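Local coordinates for protein Uly1 (Catenovulum maritimum, PDB 7DRQ) that probably cleaves ulvan, a polysaccharide of green algae, as a calcium-containing beta-propeller lyase of polysaccharide lyase family 24, at residues 3-8 with 476-481; 14-19 with 43-48; 36-41 with 67-72; 116-121 with 211-216; 244-249 with 317-322. One frame throughout, in Å; residues are numbered along the deposited sequence.

Contact 1: 3-8 with 476-481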
# COMPACT_ATOMS: atom_id res chain seq x y z
N LYS A 3 2.26 25.13 5.69
CA LYS A 3 3.41 25.41 6.53
C LYS A 3 4.01 24.13 7.08
O LYS A 3 3.28 23.28 7.61
CB LYS A 3 3.01 26.34 7.69
CG LYS A 3 4.15 26.95 8.48
CD LYS A 3 3.62 27.79 9.64
CE LYS A 3 3.73 27.06 10.98
NZ LYS A 3 2.61 27.39 11.91
N LEU A 4 5.33 23.99 6.97
CA LEU A 4 6.04 22.92 7.67
C LEU A 4 6.02 23.22 9.17
O LEU A 4 6.50 24.27 9.60
CB LEU A 4 7.47 22.82 7.15
CG LEU A 4 8.39 21.78 7.83
CD1 LEU A 4 7.81 20.36 7.72
CD2 LEU A 4 9.78 21.83 7.23
N GLU A 5 5.50 22.28 9.96
CA GLU A 5 5.39 22.46 11.41
C GLU A 5 6.44 21.70 12.20
O GLU A 5 6.91 22.20 13.22
CB GLU A 5 4.00 22.04 11.90
CG GLU A 5 2.88 22.89 11.34
CD GLU A 5 1.56 22.63 12.03
OE1 GLU A 5 1.36 21.51 12.54
OE2 GLU A 5 0.74 23.57 12.08
N HIS A 6 6.79 20.49 11.78
CA HIS A 6 7.71 19.65 12.54
C HIS A 6 8.56 18.82 11.59
O HIS A 6 8.09 18.40 10.53
CB HIS A 6 6.96 18.73 13.50
CG HIS A 6 6.13 19.46 14.51
ND1 HIS A 6 4.77 19.62 14.40
CD2 HIS A 6 6.49 20.09 15.66
CE1 HIS A 6 4.32 20.31 15.43
NE2 HIS A 6 5.34 20.61 16.21
N GLU A 7 9.81 18.59 11.98
CA GLU A 7 10.72 17.72 11.23
C GLU A 7 11.47 16.87 12.25
O GLU A 7 12.16 17.41 13.11
CB GLU A 7 11.67 18.53 10.36
CG GLU A 7 12.61 17.68 9.54
CD GLU A 7 13.06 18.40 8.29
OE1 GLU A 7 13.39 17.70 7.33
OE2 GLU A 7 13.10 19.66 8.29
N ILE A 8 11.32 15.55 12.16
CA ILE A 8 11.71 14.62 13.21
C ILE A 8 12.53 13.50 12.59
O ILE A 8 12.08 12.83 11.67
CB ILE A 8 10.47 14.03 13.92
CG1 ILE A 8 9.59 15.14 14.48
CG2 ILE A 8 10.88 13.05 15.02
CD1 ILE A 8 8.21 15.15 13.87
N ILE A 476 5.77 16.98 9.36
CA ILE A 476 4.36 17.26 9.62
C ILE A 476 4.09 18.63 9.02
O ILE A 476 4.65 19.65 9.46
CB ILE A 476 4.01 17.20 11.11
CG1 ILE A 476 4.42 15.83 11.68
CG2 ILE A 476 2.51 17.40 11.32
CD1 ILE A 476 4.25 15.73 13.19
N ILE A 477 3.24 18.66 8.00
CA ILE A 477 3.00 19.85 7.19
C ILE A 477 1.52 20.17 7.30
O ILE A 477 0.67 19.33 7.01
CB ILE A 477 3.43 19.64 5.73
CG1 ILE A 477 4.96 19.49 5.63
CG2 ILE A 477 2.97 20.80 4.87
CD1 ILE A 477 5.43 18.89 4.28
N ASN A 478 1.22 21.39 7.75
CA ASN A 478 -0.16 21.83 7.90
C ASN A 478 -0.72 22.23 6.55
O ASN A 478 -0.19 23.12 5.89
CB ASN A 478 -0.22 23.00 8.88
CG ASN A 478 -1.61 23.25 9.40
OD1 ASN A 478 -2.58 23.24 8.64
ND2 ASN A 478 -1.73 23.48 10.70
N LEU A 479 -1.80 21.57 6.13
CA LEU A 479 -2.39 21.89 4.83
C LEU A 479 -3.26 23.13 4.87
O LEU A 479 -3.78 23.53 3.82
CB LEU A 479 -3.19 20.70 4.30
CG LEU A 479 -2.30 19.48 4.04
CD1 LEU A 479 -3.12 18.25 3.65
CD2 LEU A 479 -1.30 19.81 2.96
N ASP A 480 -3.43 23.76 6.04
CA ASP A 480 -4.15 25.02 6.15
C ASP A 480 -5.57 24.90 5.57
O ASP A 480 -6.00 25.70 4.73
CB ASP A 480 -3.36 26.14 5.46
CG ASP A 480 -3.78 27.53 5.90
OD1 ASP A 480 -4.37 27.68 6.99
OD2 ASP A 480 -3.51 28.47 5.13
N ILE A 481 -6.29 23.88 6.02
CA ILE A 481 -7.65 23.59 5.54
C ILE A 481 -8.63 24.60 6.13
O ILE A 481 -8.77 24.70 7.35
CB ILE A 481 -8.09 22.14 5.89
CG1 ILE A 481 -7.28 21.11 5.09
CG2 ILE A 481 -9.58 21.93 5.65
CD1 ILE A 481 -7.16 21.43 3.63
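K3 to H6 pair antiparallel with I476 to N478, the N-to-C directions of the strands 149° apart, and a classic beta bulge sets both E5 and H6 opposite I476. The bulge is written in the bonds of one carbonyl: I476 O accepts E5 N at 2.8 Å, nearly along the C=O axis, and H6 N at 3.3 Å on an in-plane lone pair. E5 CG stands anti to the carbonyl carbon (chi1 -64°) and the chain beyond is extended, crossing toward N478 until E5 OE2 lies 2.8 Å from N478 ND2. That bond is almost straight and in the amide plane of N478, but it comes from above the carboxylate plane. E5 OE1 makes a salt bridge with K455 NZ. N478 OD1 closes an Asx turn by accepting from D480 N. An alanine at E5 would probably leave N478 ND2 without this acceptor and K455 without its salt-bridge partner. L4 CD1 packs on I477 CG1 at 3.6 Å, whereas I476 CD1 touches H6 CB and I8 CD1. Strand 3-15 forms the outer edge of a sheet built otherwise from the C-terminal strands 469-478, 455-462 and 444-452, consistent with the Velcro closure of a beta-propeller.

Contact 2: 14-19 with 43-48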
# COMPACT_ATOMS: atom_id res chain seq x y z
N ALA A 14 17.69 2.68 8.96
CA ALA A 14 16.66 2.07 8.12
C ALA A 14 17.29 1.21 7.04
O ALA A 14 18.27 1.60 6.39
CB ALA A 14 15.79 3.15 7.48
N LEU A 15 16.74 0.02 6.85
CA LEU A 15 17.30 -0.93 5.89
C LEU A 15 17.15 -0.42 4.46
O LEU A 15 16.10 0.09 4.06
CB LEU A 15 16.62 -2.29 6.04
CG LEU A 15 17.03 -3.36 5.01
CD1 LEU A 15 18.52 -3.70 5.16
CD2 LEU A 15 16.17 -4.62 5.15
N PHE A 16 18.22 -0.58 3.68
CA PHE A 16 18.22 -0.22 2.27
C PHE A 16 18.98 -1.29 1.50
O PHE A 16 19.98 -1.82 1.99
CB PHE A 16 18.87 1.15 2.06
CG PHE A 16 18.81 1.65 0.65
CD1 PHE A 16 17.70 2.32 0.19
CD2 PHE A 16 19.90 1.47 -0.20
CE1 PHE A 16 17.65 2.80 -1.11
CE2 PHE A 16 19.85 1.94 -1.50
CZ PHE A 16 18.73 2.61 -1.96
N PHE A 17 18.50 -1.61 0.30
CA PHE A 17 19.12 -2.64 -0.53
C PHE A 17 20.16 -1.96 -1.41
O PHE A 17 19.85 -1.44 -2.49
CB PHE A 17 18.07 -3.38 -1.33
CG PHE A 17 16.93 -3.90 -0.50
CD1 PHE A 17 17.18 -4.44 0.76
CD2 PHE A 17 15.63 -3.86 -0.96
CE1 PHE A 17 16.13 -4.93 1.53
CE2 PHE A 17 14.57 -4.36 -0.19
CZ PHE A 17 14.83 -4.88 1.06
N ASP A 18 21.41 -1.97 -0.96
CA ASP A 18 22.48 -1.20 -1.59
C ASP A 18 23.19 -1.96 -2.71
O ASP A 18 24.20 -1.46 -3.23
CB ASP A 18 23.50 -0.76 -0.54
CG ASP A 18 24.26 -1.92 0.07
OD1 ASP A 18 23.68 -3.02 0.27
OD2 ASP A 18 25.46 -1.73 0.35
N GLY A 19 22.70 -3.13 -3.08
CA GLY A 19 23.30 -3.92 -4.15
C GLY A 19 22.70 -3.65 -5.51
O GLY A 19 22.34 -2.50 -5.80
N GLY A 43 12.22 -3.24 -6.04
CA GLY A 43 12.76 -1.95 -5.69
C GLY A 43 13.91 -2.07 -4.70
O GLY A 43 14.13 -3.11 -4.11
N ASN A 44 14.67 -0.99 -4.55
CA ASN A 44 15.79 -1.03 -3.62
C ASN A 44 15.47 -0.40 -2.27
O ASN A 44 16.32 -0.42 -1.38
CB ASN A 44 17.04 -0.37 -4.25
CG ASN A 44 16.84 1.09 -4.60
OD1 ASN A 44 15.86 1.72 -4.20
ND2 ASN A 44 17.80 1.64 -5.35
N ALA A 45 14.26 0.12 -2.08
CA ALA A 45 13.92 0.90 -0.88
C ALA A 45 12.66 0.31 -0.24
O ALA A 45 11.55 0.54 -0.72
CB ALA A 45 13.74 2.37 -1.23
N ILE A 46 12.85 -0.45 0.85
CA ILE A 46 11.74 -1.03 1.59
C ILE A 46 11.28 -0.15 2.75
O ILE A 46 10.27 -0.47 3.40
CB ILE A 46 12.14 -2.44 2.08
CG1 ILE A 46 10.91 -3.30 2.38
CG2 ILE A 46 13.11 -2.35 3.27
CD1 ILE A 46 11.20 -4.80 2.44
N ALA A 47 11.98 0.95 3.01
CA ALA A 47 11.65 1.88 4.09
C ALA A 47 11.96 3.32 3.69
O ALA A 47 13.11 3.62 3.34
CB ALA A 47 12.41 1.50 5.36
N PRO A 48 10.98 4.23 3.71
CA PRO A 48 9.57 4.01 4.00
C PRO A 48 8.86 3.45 2.78
O PRO A 48 9.07 3.93 1.66
CB PRO A 48 9.06 5.40 4.37
CG PRO A 48 9.91 6.32 3.58
CD PRO A 48 11.25 5.64 3.38
O HOH W 1 14.85 1.67 2.25
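N44 O is approached from two directions: F17 N donates to it at 3.0 Å, and the ring of F16 lies beneath it, the oxygen 3.4 Å above the ring plane and displaced toward the rim. The contact belongs to the beta-propeller's closing region, where the chain leaves strand 3-15 and the loop 43-48, leading to strand 53-56 of the next sheet, runs back beside it in nearly the opposite direction. The two phenylalanines serve different neighbours. F16, with CG anti to the backbone N (chi1 -175°), lies side by side with N44, its CZ 3.6 Å from CG of the amide and the two planes 47° apart. Its CE1 also rests on A45 CB, and R470 adds a cation-pi contact. F17 instead offers its edge to G43 O, which lies near the ring plane, while CZ packs against I46 CB at 3.8 Å. I46 CG2 also meets L15 CD2, and farther along A14 CB touches A47 CB as a separate small contact. A water links the two backbones, donating to L15 O at 2.7 Å and accepting from A47 N at 3.1 Å.

Contact 3: 36-41 with 67-72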
# COMPACT_ATOMS: atom_id res chain seq x y z
N GLN A 36 28.62 -9.68 0.53
CA GLN A 36 27.90 -9.14 -0.61
C GLN A 36 27.12 -7.89 -0.22
O GLN A 36 26.68 -7.74 0.93
CB GLN A 36 26.93 -10.17 -1.20
CG GLN A 36 25.69 -10.43 -0.33
CD GLN A 36 24.63 -11.28 -1.03
OE1 GLN A 36 24.76 -12.50 -1.14
NE2 GLN A 36 23.58 -10.62 -1.51
N LYS A 37 26.95 -6.99 -1.18
CA LYS A 37 25.96 -5.93 -1.02
C LYS A 37 24.56 -6.54 -1.03
O LYS A 37 24.34 -7.69 -1.43
CB LYS A 37 26.10 -4.89 -2.13
CG LYS A 37 27.41 -4.11 -2.09
CD LYS A 37 27.47 -3.05 -3.18
CE LYS A 37 28.92 -2.66 -3.48
NZ LYS A 37 29.58 -3.64 -4.41
N TYR A 38 23.59 -5.75 -0.55
CA TYR A 38 22.21 -6.25 -0.41
C TYR A 38 21.49 -6.09 -1.73
O TYR A 38 20.94 -5.03 -2.04
CB TYR A 38 21.51 -5.53 0.72
CG TYR A 38 20.36 -6.30 1.37
CD1 TYR A 38 19.69 -7.31 0.68
CD2 TYR A 38 19.95 -6.00 2.66
CE1 TYR A 38 18.63 -8.01 1.28
CE2 TYR A 38 18.92 -6.69 3.26
CZ TYR A 38 18.26 -7.68 2.58
OH TYR A 38 17.24 -8.35 3.21
N ASN A 39 21.49 -7.14 -2.54
CA ASN A 39 20.82 -7.11 -3.83
C ASN A 39 19.30 -7.14 -3.62
O ASN A 39 18.81 -7.24 -2.49
CB ASN A 39 21.30 -8.27 -4.69
CG ASN A 39 22.80 -8.23 -4.89
OD1 ASN A 39 23.36 -7.18 -5.19
ND2 ASN A 39 23.46 -9.36 -4.71
N TYR A 40 18.55 -7.05 -4.71
CA TYR A 40 17.11 -6.90 -4.59
C TYR A 40 16.43 -7.34 -5.88
O TYR A 40 17.02 -7.30 -6.97
CB TYR A 40 16.75 -5.44 -4.26
CG TYR A 40 17.23 -4.43 -5.27
CD1 TYR A 40 18.50 -3.86 -5.17
CD2 TYR A 40 16.42 -4.04 -6.34
CE1 TYR A 40 18.95 -2.92 -6.10
CE2 TYR A 40 16.86 -3.10 -7.27
CZ TYR A 40 18.13 -2.55 -7.15
OH TYR A 40 18.57 -1.63 -8.07
N ALA A 41 15.18 -7.77 -5.75
CA ALA A 41 14.42 -8.32 -6.87
C ALA A 41 13.49 -7.30 -7.51
O ALA A 41 13.19 -7.43 -8.71
CB ALA A 41 13.61 -9.53 -6.40
N GLY A 67 18.47 -1.89 9.24
CA GLY A 67 19.64 -2.42 8.57
C GLY A 67 20.73 -2.81 9.57
O GLY A 67 20.63 -2.55 10.77
N GLY A 68 21.78 -3.45 9.06
CA GLY A 68 21.91 -3.80 7.65
C GLY A 68 21.47 -5.20 7.27
O GLY A 68 20.52 -5.74 7.85
N ILE A 69 22.18 -5.79 6.30
CA ILE A 69 21.77 -7.06 5.69
C ILE A 69 21.72 -8.19 6.72
O ILE A 69 20.98 -9.16 6.55
CB ILE A 69 22.71 -7.40 4.52
CG1 ILE A 69 22.22 -8.61 3.74
CG2 ILE A 69 24.14 -7.65 5.03
CD1 ILE A 69 23.02 -8.88 2.47
N LEU A 70 22.50 -8.09 7.81
CA LEU A 70 22.51 -9.15 8.81
C LEU A 70 21.51 -8.91 9.94
O LEU A 70 21.41 -9.74 10.84
CB LEU A 70 23.92 -9.30 9.39
CG LEU A 70 25.01 -9.70 8.39
CD1 LEU A 70 26.32 -10.02 9.12
CD2 LEU A 70 24.57 -10.86 7.49
N ASP A 71 20.77 -7.80 9.88
CA ASP A 71 19.83 -7.43 10.93
C ASP A 71 18.41 -7.66 10.42
O ASP A 71 17.83 -8.73 10.63
CB ASP A 71 20.07 -5.97 11.34
CG ASP A 71 19.32 -5.57 12.59
OD1 ASP A 71 18.09 -5.74 12.64
OD2 ASP A 71 19.96 -5.06 13.52
N ARG A 72 17.87 -6.67 9.70
CA ARG A 72 16.61 -6.78 8.97
C ARG A 72 15.40 -6.91 9.88
O ARG A 72 14.34 -7.35 9.44
CB ARG A 72 16.63 -7.96 7.97
CG ARG A 72 17.92 -8.10 7.16
CD ARG A 72 17.86 -9.32 6.22
NE ARG A 72 17.39 -10.54 6.88
CZ ARG A 72 18.16 -11.37 7.58
NH1 ARG A 72 19.45 -11.12 7.74
NH2 ARG A 72 17.64 -12.46 8.14
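I69 sits over one face of the Y38 ring, and this CH-pi contact is the heart of the meeting. CG1 lies 3.8 Å from the ring centroid and 17° off the normal, somewhat toward the rim, while I69 CB approaches Y38 CD2 to 3.6 Å. CG1 of I69 is anti to its backbone N (chi1 -172°), which carries that branch over the ring. Another apolar contact flanks it, Q36 CG meeting I69 CD1 with the two side chains crossing at about a right angle. R72 CD lies 3.2 Å from Y38 OH, the guanidinium plane turned 79° from the ring; that hydroxyl also has a weak hydrogen bond with W102 O. An alanine in place of Y38 would probably open a gap beneath I69 CG1 and take away the group against which R72 CD rests.

The segment 67-72 is the connection between strands 59-65 and 73-80 of a propeller sheet. It enters through a cis peptide before G68 and continues in a type I beta turn, D71 N bonding to G68 O.

Each segment also makes polar bonds of its own. R72 NH1 donates to I69 O at 2.8 Å, with the acceptor near the guanidinium plane; outside the two segments, H95 O holds NE, so the head group is fixed at two points. Q36 NE2 bonds to K37 O at 3.0 Å, nearly in line with the carbonyl. The R72 side chain is about 10 Å from that of K185, a ligand of a calcium ion.

Contact 4: 116-121 with 211-216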
# COMPACT_ATOMS: atom_id res chain seq x y z
N SER A 116 -6.73 0.35 16.00
CA SER A 116 -8.18 0.41 16.16
C SER A 116 -8.53 1.61 17.03
O SER A 116 -8.10 1.67 18.19
CB SER A 116 -8.75 -0.83 16.82
OG SER A 116 -10.13 -0.60 17.14
N PRO A 117 -9.31 2.57 16.54
CA PRO A 117 -9.72 3.68 17.40
C PRO A 117 -10.72 3.26 18.47
O PRO A 117 -11.01 4.06 19.36
CB PRO A 117 -10.33 4.69 16.42
CG PRO A 117 -9.91 4.21 15.04
CD PRO A 117 -9.82 2.72 15.17
N LYS A 118 -11.24 2.03 18.40
CA LYS A 118 -12.20 1.57 19.39
C LYS A 118 -11.49 1.04 20.64
O LYS A 118 -11.67 1.58 21.73
CB LYS A 118 -13.12 0.51 18.78
CG LYS A 118 -14.13 1.13 17.83
CD LYS A 118 -14.85 0.07 17.00
CE LYS A 118 -16.09 0.65 16.34
NZ LYS A 118 -16.32 2.06 16.77
N ASP A 119 -10.65 0.01 20.50
CA ASP A 119 -10.01 -0.58 21.67
C ASP A 119 -8.51 -0.31 21.73
O ASP A 119 -7.83 -0.89 22.58
CB ASP A 119 -10.28 -2.09 21.73
CG ASP A 119 -9.67 -2.86 20.56
OD1 ASP A 119 -8.97 -2.27 19.71
OD2 ASP A 119 -9.89 -4.09 20.50
N GLU A 120 -7.99 0.56 20.86
CA GLU A 120 -6.58 0.97 20.87
C GLU A 120 -5.62 -0.21 20.70
O GLU A 120 -4.45 -0.14 21.12
CB GLU A 120 -6.24 1.76 22.14
CG GLU A 120 -6.85 3.15 22.13
CD GLU A 120 -6.31 4.06 23.22
OE1 GLU A 120 -5.74 3.55 24.22
OE2 GLU A 120 -6.44 5.30 23.09
N THR A 121 -6.07 -1.29 20.07
CA THR A 121 -5.14 -2.35 19.68
C THR A 121 -4.30 -1.89 18.50
O THR A 121 -4.73 -1.06 17.68
CB THR A 121 -5.88 -3.62 19.30
OG1 THR A 121 -6.92 -3.30 18.38
CG2 THR A 121 -6.46 -4.34 20.54
N ASP A 211 -16.48 6.61 11.97
CA ASP A 211 -16.88 6.15 13.30
C ASP A 211 -15.83 5.27 13.97
O ASP A 211 -16.11 4.73 15.05
CB ASP A 211 -18.20 5.40 13.19
CG ASP A 211 -19.36 6.31 12.90
OD1 ASP A 211 -19.15 7.55 12.89
OD2 ASP A 211 -20.48 5.80 12.68
N GLY A 212 -14.66 5.10 13.36
CA GLY A 212 -13.59 4.36 14.01
C GLY A 212 -13.57 2.87 13.75
O GLY A 212 -12.88 2.15 14.48
N ASP A 213 -14.30 2.38 12.76
CA ASP A 213 -14.14 0.99 12.35
C ASP A 213 -12.84 0.83 11.58
O ASP A 213 -12.40 1.74 10.88
CB ASP A 213 -15.32 0.52 11.50
CG ASP A 213 -16.46 -0.02 12.35
OD1 ASP A 213 -16.19 -0.77 13.31
OD2 ASP A 213 -17.62 0.32 12.05
N LEU A 214 -12.22 -0.34 11.74
CA LEU A 214 -10.93 -0.63 11.13
C LEU A 214 -11.10 -1.79 10.16
O LEU A 214 -11.73 -2.80 10.49
CB LEU A 214 -9.89 -0.99 12.20
CG LEU A 214 -8.55 -1.50 11.69
CD1 LEU A 214 -7.84 -0.45 10.84
CD2 LEU A 214 -7.66 -1.90 12.88
N PHE A 215 -10.54 -1.63 8.96
CA PHE A 215 -10.66 -2.63 7.91
C PHE A 215 -9.29 -2.94 7.33
O PHE A 215 -8.34 -2.15 7.47
CB PHE A 215 -11.56 -2.16 6.76
CG PHE A 215 -12.94 -1.76 7.18
CD1 PHE A 215 -13.20 -0.48 7.63
CD2 PHE A 215 -14.00 -2.67 7.09
CE1 PHE A 215 -14.49 -0.11 8.01
CE2 PHE A 215 -15.28 -2.30 7.45
CZ PHE A 215 -15.53 -1.02 7.91
N LEU A 216 -9.19 -4.07 6.64
CA LEU A 216 -7.97 -4.45 5.96
C LEU A 216 -8.31 -5.01 4.59
O LEU A 216 -9.32 -5.71 4.46
CB LEU A 216 -7.20 -5.50 6.76
CG LEU A 216 -6.14 -6.21 5.92
CD1 LEU A 216 -4.83 -5.34 5.79
CD2 LEU A 216 -5.85 -7.58 6.44
O HOH W 2 -11.98 -0.43 15.18
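K118 crosses D213 obliquely, reaching over the turn at G212 so that its aliphatic part, rather than its charge, meets the carboxylate: CE is 3.3 Å from D213 OD1. The final torsion is close to eclipsed (chi4 -5°) and bends NZ to D211 O, to which it donates at 3.2 Å, tilted from the carbonyl plane. NZ stays 4.5 Å from D213 OD1, beyond a salt bridge, although the opposite charges would still be expected to attract.

P117 faces G212. Its CD lies 3.2 Å from G212 O, and its CG and CB lie near the glycine CA. A side chain on G212 would run close to P117 CB and would also be jammed against the preceding carbonyl, in keeping with glycine at this position. L214 points toward the 116-121 turn, with CG anti to the backbone N (chi1 172°), and its CD2 packs against N and CA of S116.

These are two turns of the beta-propeller: one, at 116-121, joins strand 111-115 to strand 122-126, and the other, around G212, leads from strand 201-208 into strand 214-220, in the sheet that ends in strand 239-245.

The first turn is braced from within. S116 OG accepts from K118 N in an ST turn, while D119 OD1 takes T121 N in an Asx turn and also T121 OG1 at 2.7 Å, both from the same face of the carboxylate. Y233 secures the other oxygen of D119. One water links the turns, 2.7 Å from S116 OG and donating to G212 O at 2.8 Å.

Contact 5: 244-249 with 317-322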
# COMPACT_ATOMS: atom_id res chain seq x y z
N LYS A 244 -13.60 -11.22 2.79
CA LYS A 244 -14.68 -11.18 1.82
C LYS A 244 -14.13 -10.75 0.47
O LYS A 244 -13.33 -9.81 0.40
CB LYS A 244 -15.78 -10.20 2.29
CG LYS A 244 -16.93 -10.03 1.31
CD LYS A 244 -18.08 -9.25 1.92
CE LYS A 244 -18.83 -10.09 2.94
NZ LYS A 244 -19.40 -11.32 2.32
N SER A 245 -14.54 -11.42 -0.60
CA SER A 245 -14.01 -11.14 -1.92
C SER A 245 -14.71 -9.95 -2.56
O SER A 245 -15.94 -9.95 -2.71
CB SER A 245 -14.18 -12.37 -2.83
OG SER A 245 -13.50 -13.47 -2.28
N PHE A 246 -13.93 -8.95 -2.97
CA PHE A 246 -14.50 -7.92 -3.83
C PHE A 246 -14.80 -8.47 -5.22
O PHE A 246 -15.84 -8.15 -5.82
CB PHE A 246 -13.57 -6.71 -3.95
CG PHE A 246 -14.00 -5.78 -5.05
CD1 PHE A 246 -15.07 -4.92 -4.85
CD2 PHE A 246 -13.42 -5.84 -6.31
CE1 PHE A 246 -15.52 -4.10 -5.86
CE2 PHE A 246 -13.88 -5.02 -7.34
CZ PHE A 246 -14.92 -4.15 -7.11
N ASN A 247 -13.88 -9.26 -5.77
CA ASN A 247 -14.05 -9.93 -7.05
C ASN A 247 -13.67 -11.39 -6.88
O ASN A 247 -12.99 -11.79 -5.93
CB ASN A 247 -13.22 -9.25 -8.17
CG ASN A 247 -11.71 -9.39 -7.97
OD1 ASN A 247 -11.16 -8.94 -6.96
ND2 ASN A 247 -11.04 -10.00 -8.94
N VAL A 248 -14.14 -12.23 -7.81
CA VAL A 248 -13.94 -13.66 -7.69
C VAL A 248 -12.53 -14.05 -8.11
O VAL A 248 -11.83 -13.33 -8.82
CB VAL A 248 -14.99 -14.44 -8.51
CG1 VAL A 248 -16.40 -13.99 -8.16
CG2 VAL A 248 -14.71 -14.24 -10.01
N LEU A 249 -12.12 -15.24 -7.68
CA LEU A 249 -11.07 -15.96 -8.38
C LEU A 249 -11.72 -16.91 -9.38
O LEU A 249 -12.90 -17.27 -9.26
CB LEU A 249 -10.18 -16.74 -7.41
CG LEU A 249 -9.31 -15.91 -6.46
CD1 LEU A 249 -8.74 -16.78 -5.36
CD2 LEU A 249 -8.20 -15.19 -7.22
N MSE A 317 -21.69 -8.77 -7.15
CA MSE A 317 -20.81 -8.86 -5.98
C MSE A 317 -20.89 -10.26 -5.37
O MSE A 317 -21.98 -10.68 -4.94
CB MSE A 317 -21.17 -7.78 -4.96
CG MSE A 317 -20.29 -7.71 -3.72
SE MSE A 317 -18.41 -7.34 -4.19
CE MSE A 317 -18.74 -6.03 -5.58
N PRO A 318 -19.77 -11.00 -5.32
CA PRO A 318 -18.43 -10.59 -5.79
C PRO A 318 -18.38 -10.38 -7.31
O PRO A 318 -19.05 -11.10 -8.06
CB PRO A 318 -17.53 -11.76 -5.38
CG PRO A 318 -18.32 -12.55 -4.39
CD PRO A 318 -19.76 -12.35 -4.74
N LEU A 319 -17.60 -9.39 -7.74
CA LEU A 319 -17.56 -9.03 -9.15
C LEU A 319 -16.87 -10.11 -9.98
O LEU A 319 -15.86 -10.68 -9.57
CB LEU A 319 -16.81 -7.70 -9.33
CG LEU A 319 -16.91 -6.97 -10.66
CD1 LEU A 319 -18.36 -6.67 -11.02
CD2 LEU A 319 -16.05 -5.67 -10.63
N VAL A 320 -17.42 -10.37 -11.16
CA VAL A 320 -16.85 -11.32 -12.10
C VAL A 320 -16.34 -10.64 -13.36
O VAL A 320 -15.26 -10.97 -13.86
CB VAL A 320 -17.86 -12.44 -12.46
CG1 VAL A 320 -17.22 -13.42 -13.45
CG2 VAL A 320 -18.33 -13.15 -11.21
N LYS A 321 -17.12 -9.69 -13.90
CA LYS A 321 -16.79 -8.94 -15.11
C LYS A 321 -16.41 -7.52 -14.70
O LYS A 321 -17.29 -6.72 -14.33
CB LYS A 321 -17.98 -8.89 -16.07
CG LYS A 321 -18.46 -10.21 -16.65
CD LYS A 321 -19.69 -9.94 -17.56
CE LYS A 321 -21.03 -9.92 -16.77
NZ LYS A 321 -21.67 -8.56 -16.49
N ALA A 322 -15.12 -7.18 -14.80
CA ALA A 322 -14.67 -5.87 -14.35
C ALA A 322 -15.40 -4.72 -15.05
O ALA A 322 -15.61 -3.66 -14.45
CB ALA A 322 -13.16 -5.73 -14.55
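F246 O touches the selenium of M317, a selenomethionine, at only 3.1 Å, while accepting a nearly straight hydrogen bond from L319 N at 2.9 Å. The selenium arrives there because the M317 chain is bent, with chi2 at 60°, and the side chain crosses F246 at about a right angle. It lies oblique to the phenyl ring, 5.0 Å from the centroid, in a Met-aromatic contact, and its methyl CE packs on F246 CE1. L319 runs side by side with F246 and brings CD2 to 4.0 Å from CZ of the same ring. A second backbone bond, V248 N to L319 O at 2.9 Å, completes a single bridge at N247 and L319, so two loops are joined without forming a longer strand pair. V248 CG1 fits between P318 CB and V320 CG2, 3.7 Å from each. P318 follows a cis peptide, and its CB also rests on S245 O. The N247 side chain points its polar end elsewhere, bonding to V228 N and G226 O of strand 225-234. The contact ties the end of strand 239-245, the edge of one propeller sheet, to the loop between strands 307-308 and 326-328 of the next, with W307 edge-to-face on F246.

Contacts 1 and 2 share strand 3-15: contact 1 uses its partly buried beginning, where backbone pairing and a polar side-chain bridge dominate, and contact 2 its buried end, where aromatic rings and a bound water do the work. Contact 2 touches contact 3, D18 OD1 and Y38 N lying 2.9 Å apart, and the two interleave along the chain, although contact 3 is only partly buried and relies on CH-pi packing. Contacts 4 and 5, also partly buried, both reach the sheet bounded by strand 201-208 and strand 239-245, one through a lysine and a water, the other through carbonyl bonds and apolar side chains. Contacts 1 and 5 lie on opposite sides of the chain's centre, their own centres about 40 Å apart.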